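Local coordinates for protein uroporphyrinogen III cosynthase (HemD) (Helicobacter pylori, PDB 3P9Z) that probably catalyses cyclisation of the linear tetrapyrrole hydroxymethylbilane to uroporphyrinogen III, with release of water, in porphyrin biosynthesis, at residues M4-A16 / K162-F176. Numbering follows the deposited sequence.
Sequences MREIVWVHSQRIA and KSILIFTAISHAKAF
Ile7 to Val10 run parallel to Ile164 to Phe167 as adjacent strands, their axes 4.6 Å apart at 24°, joined by a ladder in which Val8 N reaches Ile164 O and Ile166 N reaches Val8 O. On the face carrying Ile7 and Trp9, Ile166 stands beside the indole and sets CD1 3.7 Å directly above the centroid of the Trp9 six-membered ring, a CH-pi contact; Ile15 CD1 lies over the other side, so two isoleucines sandwich the ring. On the opposite face Val10 CB packs 3.7 Å from Phe167 CD1, while Val10 CG1, anti to the backbone N (chi1 -172°), reaches the first turn of the following helix at His172.

Where the strands end, Thr168 OG1 and His11 ND1 hydrogen-bond at 2.7 Å, near the imidazole plane. His11 CA sits 3.6 Å above the centroid of the His172 imidazole, a CH-pi contact, with Ser171 OG over the reverse face. At the strand starts, Arg5 bends at chi3 (67°) and grips Lys162 O side-on with NE (2.7 Å) and NH2 (3.0 Å); Ile164 CG1 covers one guanidinium face, and Thr187 takes a further bond from NH2.

The pair sits within the five-stranded parallel run 19-28, 7-10, 164-167, 187-190, 206-208 of one of the two alpha/beta domains; between them the chain visits the other. Helix 214-223 packs on Ile7 and Ile166, helices 170-179 and 193-201 on Phe167.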
loop_
_atom_site.group_PDB
_atom_site.type_symbol
_atom_site.label_atom_id
_atom_site.label_comp_id
_atom_site.label_asym_id
_atom_site.label_seq_id
_atom_site.Cartn_x
_atom_site.Cartn_y
_atom_site.Cartn_z
HETATM N N MSE A 4 -19.109 12.835 22.806
HETATM C CA MSE A 4 -18.574 11.662 22.071
HETATM C C MSE A 4 -17.486 12.108 21.096
HETATM O O MSE A 4 -17.655 13.089 20.358
HETATM C CB MSE A 4 -19.694 10.944 21.321
HETATM C CG MSE A 4 -19.236 9.697 20.602
HETATM SE SE MSE A 4 -20.705 8.536 20.032
HETATM C CE MSE A 4 -21.311 7.930 21.801
ATOM N N ARG A 5 -16.378 11.373 21.091
ATOM C CA ARG A 5 -15.206 11.729 20.280
ATOM C C ARG A 5 -15.391 11.302 18.818
ATOM O O ARG A 5 -15.938 10.240 18.562
ATOM C CB ARG A 5 -13.945 11.098 20.884
ATOM C CG ARG A 5 -13.736 11.425 22.372
ATOM C CD ARG A 5 -12.515 10.712 22.932
ATOM N NE ARG A 5 -11.298 11.235 22.324
ATOM C CZ ARG A 5 -10.076 10.746 22.504
ATOM N NH1 ARG A 5 -9.864 9.710 23.319
ATOM N NH2 ARG A 5 -9.056 11.320 21.889
ATOM N N GLU A 6 -14.944 12.139 17.883
ATOM C CA GLU A 6 -15.011 11.841 16.452
ATOM C C GLU A 6 -13.930 10.840 16.036
ATOM O O GLU A 6 -12.772 11.010 16.385
ATOM C CB GLU A 6 -14.798 13.110 15.633
ATOM C CG GLU A 6 -16.048 13.920 15.303
ATOM C CD GLU A 6 -15.877 14.694 13.994
ATOM O OE1 GLU A 6 -15.528 14.080 12.956
ATOM O OE2 GLU A 6 -16.080 15.921 14.010
ATOM N N ILE A 7 -14.313 9.833 15.262
ATOM C CA ILE A 7 -13.379 8.854 14.719
ATOM C C ILE A 7 -13.015 9.218 13.261
ATOM O O ILE A 7 -13.894 9.305 12.385
ATOM C CB ILE A 7 -13.953 7.431 14.837
ATOM C CG1 ILE A 7 -14.101 7.039 16.313
ATOM C CG2 ILE A 7 -13.097 6.401 14.069
ATOM C CD1 ILE A 7 -14.985 5.812 16.568
ATOM N N VAL A 8 -11.721 9.439 13.023
ATOM C CA VAL A 8 -11.210 9.833 11.705
ATOM C C VAL A 8 -10.193 8.817 11.149
ATOM O O VAL A 8 -9.212 8.474 11.811
ATOM C CB VAL A 8 -10.573 11.243 11.759
ATOM C CG1 VAL A 8 -10.204 11.747 10.367
ATOM C CG2 VAL A 8 -11.514 12.229 12.422
ATOM N N TRP A 9 -10.440 8.347 9.925
ATOM C CA TRP A 9 -9.533 7.447 9.224
ATOM C C TRP A 9 -8.507 8.271 8.451
ATOM O O TRP A 9 -8.861 9.219 7.733
ATOM C CB TRP A 9 -10.307 6.574 8.238
ATOM C CG TRP A 9 -11.317 5.649 8.864
ATOM C CD1 TRP A 9 -12.616 5.931 9.148
ATOM C CD2 TRP A 9 -11.102 4.288 9.266
ATOM N NE1 TRP A 9 -13.242 4.826 9.700
ATOM C CE2 TRP A 9 -12.328 3.806 9.782
ATOM C CE3 TRP A 9 -9.999 3.426 9.219
ATOM C CZ2 TRP A 9 -12.477 2.499 10.265
ATOM C CZ3 TRP A 9 -10.148 2.119 9.685
ATOM C CH2 TRP A 9 -11.379 1.673 10.208
ATOM N N VAL A 10 -7.238 7.911 8.603
ATOM C CA VAL A 10 -6.153 8.491 7.835
ATOM C C VAL A 10 -5.635 7.311 7.017
ATOM O O VAL A 10 -4.902 6.454 7.521
ATOM C CB VAL A 10 -5.044 9.088 8.749
ATOM C CG1 VAL A 10 -4.013 9.851 7.921
ATOM C CG2 VAL A 10 -5.649 10.010 9.829
ATOM N N HIS A 11 -6.042 7.273 5.749
ATOM C CA HIS A 11 -6.048 6.041 4.970
ATOM C C HIS A 11 -6.158 6.397 3.466
ATOM O O HIS A 11 -6.236 7.571 3.090
ATOM C CB HIS A 11 -7.241 5.195 5.463
ATOM C CG HIS A 11 -7.434 3.897 4.742
ATOM N ND1 HIS A 11 -6.429 2.968 4.588
ATOM C CD2 HIS A 11 -8.532 3.369 4.143
ATOM C CE1 HIS A 11 -6.897 1.923 3.926
ATOM N NE2 HIS A 11 -8.168 2.147 3.634
ATOM N N SER A 12 -6.146 5.391 2.609
ATOM C CA SER A 12 -6.110 5.640 1.152
ATOM C C SER A 12 -7.496 5.694 0.495
ATOM O O SER A 12 -7.625 6.109 -0.658
ATOM C CB SER A 12 -5.264 4.574 0.468
ATOM O OG SER A 12 -5.699 3.298 0.899
ATOM N N GLN A 13 -8.522 5.292 1.240
ATOM C CA GLN A 13 -9.872 5.178 0.702
ATOM C C GLN A 13 -10.891 5.593 1.733
ATOM O O GLN A 13 -10.695 5.371 2.924
ATOM C CB GLN A 13 -10.148 3.738 0.278
ATOM C CG GLN A 13 -9.964 3.493 -1.226
ATOM C CD GLN A 13 -9.189 2.215 -1.492
ATOM O OE1 GLN A 13 -7.978 2.255 -1.740
ATOM N NE2 GLN A 13 -9.867 1.072 -1.415
ATOM N N ARG A 14 -11.980 6.191 1.269
ATOM C CA ARG A 14 -13.053 6.636 2.137
ATOM C C ARG A 14 -13.736 5.436 2.782
ATOM O O ARG A 14 -14.019 4.426 2.122
ATOM C CB ARG A 14 -14.068 7.482 1.351
ATOM C CG ARG A 14 -15.083 8.170 2.242
ATOM C CD ARG A 14 -15.720 9.373 1.566
ATOM N NE ARG A 14 -16.951 8.998 0.875
ATOM C CZ ARG A 14 -18.152 8.909 1.452
ATOM N NH1 ARG A 14 -18.308 9.168 2.748
ATOM N NH2 ARG A 14 -19.204 8.553 0.728
ATOM N N ILE A 15 -13.944 5.542 4.089
ATOM C CA ILE A 15 -14.708 4.556 4.831
ATOM C C ILE A 15 -15.981 5.253 5.347
ATOM O O ILE A 15 -16.000 5.834 6.436
ATOM C CB ILE A 15 -13.837 3.875 5.940
ATOM C CG1 ILE A 15 -12.723 3.028 5.293
ATOM C CG2 ILE A 15 -14.675 2.979 6.884
ATOM C CD1 ILE A 15 -11.463 2.903 6.150
ATOM N N ALA A 16 -17.022 5.232 4.512
ATOM C CA ALA A 16 -18.326 5.862 4.809
ATOM C C ALA A 16 -18.990 5.173 5.995
ATOM O O ALA A 16 -18.930 3.965 6.088
ATOM C CB ALA A 16 -19.246 5.772 3.562
ATOM N N LYS A 162 -9.943 16.522 20.145
ATOM C CA LYS A 162 -10.259 15.265 20.829
ATOM C C LYS A 162 -10.582 14.083 19.897
ATOM O O LYS A 162 -10.979 13.023 20.380
ATOM C CB LYS A 162 -11.380 15.457 21.870
ATOM C CG LYS A 162 -11.055 16.498 22.921
ATOM C CD LYS A 162 -12.239 16.824 23.810
ATOM C CE LYS A 162 -11.795 17.807 24.905
ATOM N NZ LYS A 162 -12.947 18.417 25.643
ATOM N N SER A 163 -10.416 14.277 18.583
ATOM C CA SER A 163 -10.590 13.216 17.575
ATOM C C SER A 163 -9.731 11.994 17.854
ATOM O O SER A 163 -8.606 12.106 18.344
ATOM C CB SER A 163 -10.231 13.711 16.164
ATOM O OG SER A 163 -11.114 14.724 15.705
ATOM N N ILE A 164 -10.277 10.829 17.520
ATOM C CA ILE A 164 -9.505 9.595 17.455
ATOM C C ILE A 164 -9.070 9.361 15.996
ATOM O O ILE A 164 -9.911 9.235 15.115
ATOM C CB ILE A 164 -10.333 8.387 17.959
ATOM C CG1 ILE A 164 -10.737 8.563 19.437
ATOM C CG2 ILE A 164 -9.560 7.088 17.773
ATOM C CD1 ILE A 164 -12.071 7.899 19.785
ATOM N N LEU A 165 -7.765 9.275 15.765
ATOM C CA LEU A 165 -7.215 9.176 14.415
ATOM C C LEU A 165 -6.625 7.793 14.143
ATOM O O LEU A 165 -5.705 7.340 14.857
ATOM C CB LEU A 165 -6.130 10.239 14.196
ATOM C CG LEU A 165 -6.436 11.650 14.698
ATOM C CD1 LEU A 165 -5.201 12.508 14.601
ATOM C CD2 LEU A 165 -7.593 12.259 13.907
ATOM N N ILE A 166 -7.154 7.144 13.104
ATOM C CA ILE A 166 -6.708 5.801 12.706
ATOM C C ILE A 166 -5.689 5.865 11.575
ATOM O O ILE A 166 -6.026 6.232 10.425
ATOM C CB ILE A 166 -7.911 4.875 12.296
ATOM C CG1 ILE A 166 -8.918 4.749 13.449
ATOM C CG2 ILE A 166 -7.395 3.496 11.863
ATOM C CD1 ILE A 166 -10.232 4.060 13.106
ATOM N N PHE A 167 -4.442 5.516 11.891
ATOM C CA PHE A 167 -3.388 5.486 10.869
ATOM C C PHE A 167 -3.183 4.076 10.337
ATOM O O PHE A 167 -2.849 3.160 11.103
ATOM C CB PHE A 167 -2.081 6.063 11.426
ATOM C CG PHE A 167 -2.208 7.497 11.896
ATOM C CD1 PHE A 167 -2.102 8.558 10.982
ATOM C CD2 PHE A 167 -2.422 7.786 13.237
ATOM C CE1 PHE A 167 -2.225 9.897 11.410
ATOM C CE2 PHE A 167 -2.540 9.121 13.685
ATOM C CZ PHE A 167 -2.442 10.183 12.757
ATOM N N THR A 168 -3.358 3.912 9.025
ATOM C CA THR A 168 -3.361 2.582 8.413
ATOM C C THR A 168 -2.044 2.216 7.734
ATOM O O THR A 168 -1.903 1.106 7.248
ATOM C CB THR A 168 -4.521 2.423 7.406
ATOM O OG1 THR A 168 -4.343 3.354 6.329
ATOM C CG2 THR A 168 -5.857 2.706 8.090
ATOM N N ALA A 169 -1.093 3.150 7.714
ATOM C CA ALA A 169 0.247 2.926 7.155
ATOM C C ALA A 169 1.137 4.092 7.563
ATOM O O ALA A 169 0.633 5.139 7.963
ATOM C CB ALA A 169 0.193 2.813 5.622
ATOM N N ILE A 170 2.450 3.901 7.480
ATOM C CA ILE A 170 3.417 4.962 7.753
ATOM C C ILE A 170 3.211 6.185 6.846
ATOM O O ILE A 170 3.246 7.326 7.315
ATOM C CB ILE A 170 4.895 4.459 7.640
ATOM C CG1 ILE A 170 5.222 3.481 8.779
ATOM C CG2 ILE A 170 5.898 5.650 7.614
ATOM C CD1 ILE A 170 6.557 2.749 8.608
ATOM N N SER A 171 3.007 5.955 5.556
ATOM C CA SER A 171 2.847 7.066 4.608
ATOM C C SER A 171 1.741 8.026 5.079
ATOM O O SER A 171 1.870 9.254 4.969
ATOM C CB SER A 171 2.509 6.519 3.221
ATOM O OG SER A 171 1.253 5.839 3.259
ATOM N N HIS A 172 0.673 7.463 5.635
ATOM C CA HIS A 172 -0.441 8.250 6.143
ATOM C C HIS A 172 -0.122 9.064 7.403
ATOM O O HIS A 172 -0.524 10.226 7.519
ATOM C CB HIS A 172 -1.648 7.335 6.369
ATOM C CG HIS A 172 -2.136 6.705 5.108
ATOM N ND1 HIS A 172 -2.377 5.352 4.986
ATOM C CD2 HIS A 172 -2.389 7.245 3.893
ATOM C CE1 HIS A 172 -2.768 5.089 3.752
ATOM N NE2 HIS A 172 -2.792 6.222 3.072
ATOM N N ALA A 173 0.605 8.451 8.339
ATOM C CA ALA A 173 1.122 9.158 9.500
ATOM C C ALA A 173 2.045 10.305 9.080
ATOM O O ALA A 173 1.904 11.436 9.546
ATOM C CB ALA A 173 1.856 8.193 10.421
ATOM N N LYS A 174 2.980 10.002 8.187
ATOM C CA LYS A 174 3.913 10.993 7.665
ATOM C C LYS A 174 3.180 12.194 7.037
ATOM O O LYS A 174 3.490 13.346 7.344
ATOM C CB LYS A 174 4.863 10.327 6.655
ATOM C CG LYS A 174 6.024 11.198 6.214
ATOM C CD LYS A 174 7.089 10.364 5.482
ATOM C CE LYS A 174 8.235 11.253 4.991
ATOM N NZ LYS A 174 7.867 12.008 3.733
ATOM N N ALA A 175 2.217 11.911 6.165
ATOM C CA ALA A 175 1.470 12.955 5.479
ATOM C C ALA A 175 0.651 13.778 6.477
ATOM O O ALA A 175 0.550 15.001 6.361
ATOM C CB ALA A 175 0.561 12.347 4.422
ATOM N N PHE A 176 0.060 13.104 7.457
ATOM C CA PHE A 176 -0.704 13.823 8.458
ATOM C C PHE A 176 0.184 14.839 9.162
ATOM O O PHE A 176 -0.178 16.019 9.268
ATOM C CB PHE A 176 -1.333 12.877 9.469
ATOM C CG PHE A 176 -2.191 13.569 10.477
ATOM C CD1 PHE A 176 -1.650 14.001 11.692
ATOM C CD2 PHE A 176 -3.535 13.805 10.216
ATOM C CE1 PHE A 176 -2.440 14.656 12.650
ATOM C CE2 PHE A 176 -4.337 14.463 11.167
ATOM C CZ PHE A 176 -3.781 14.883 12.390
#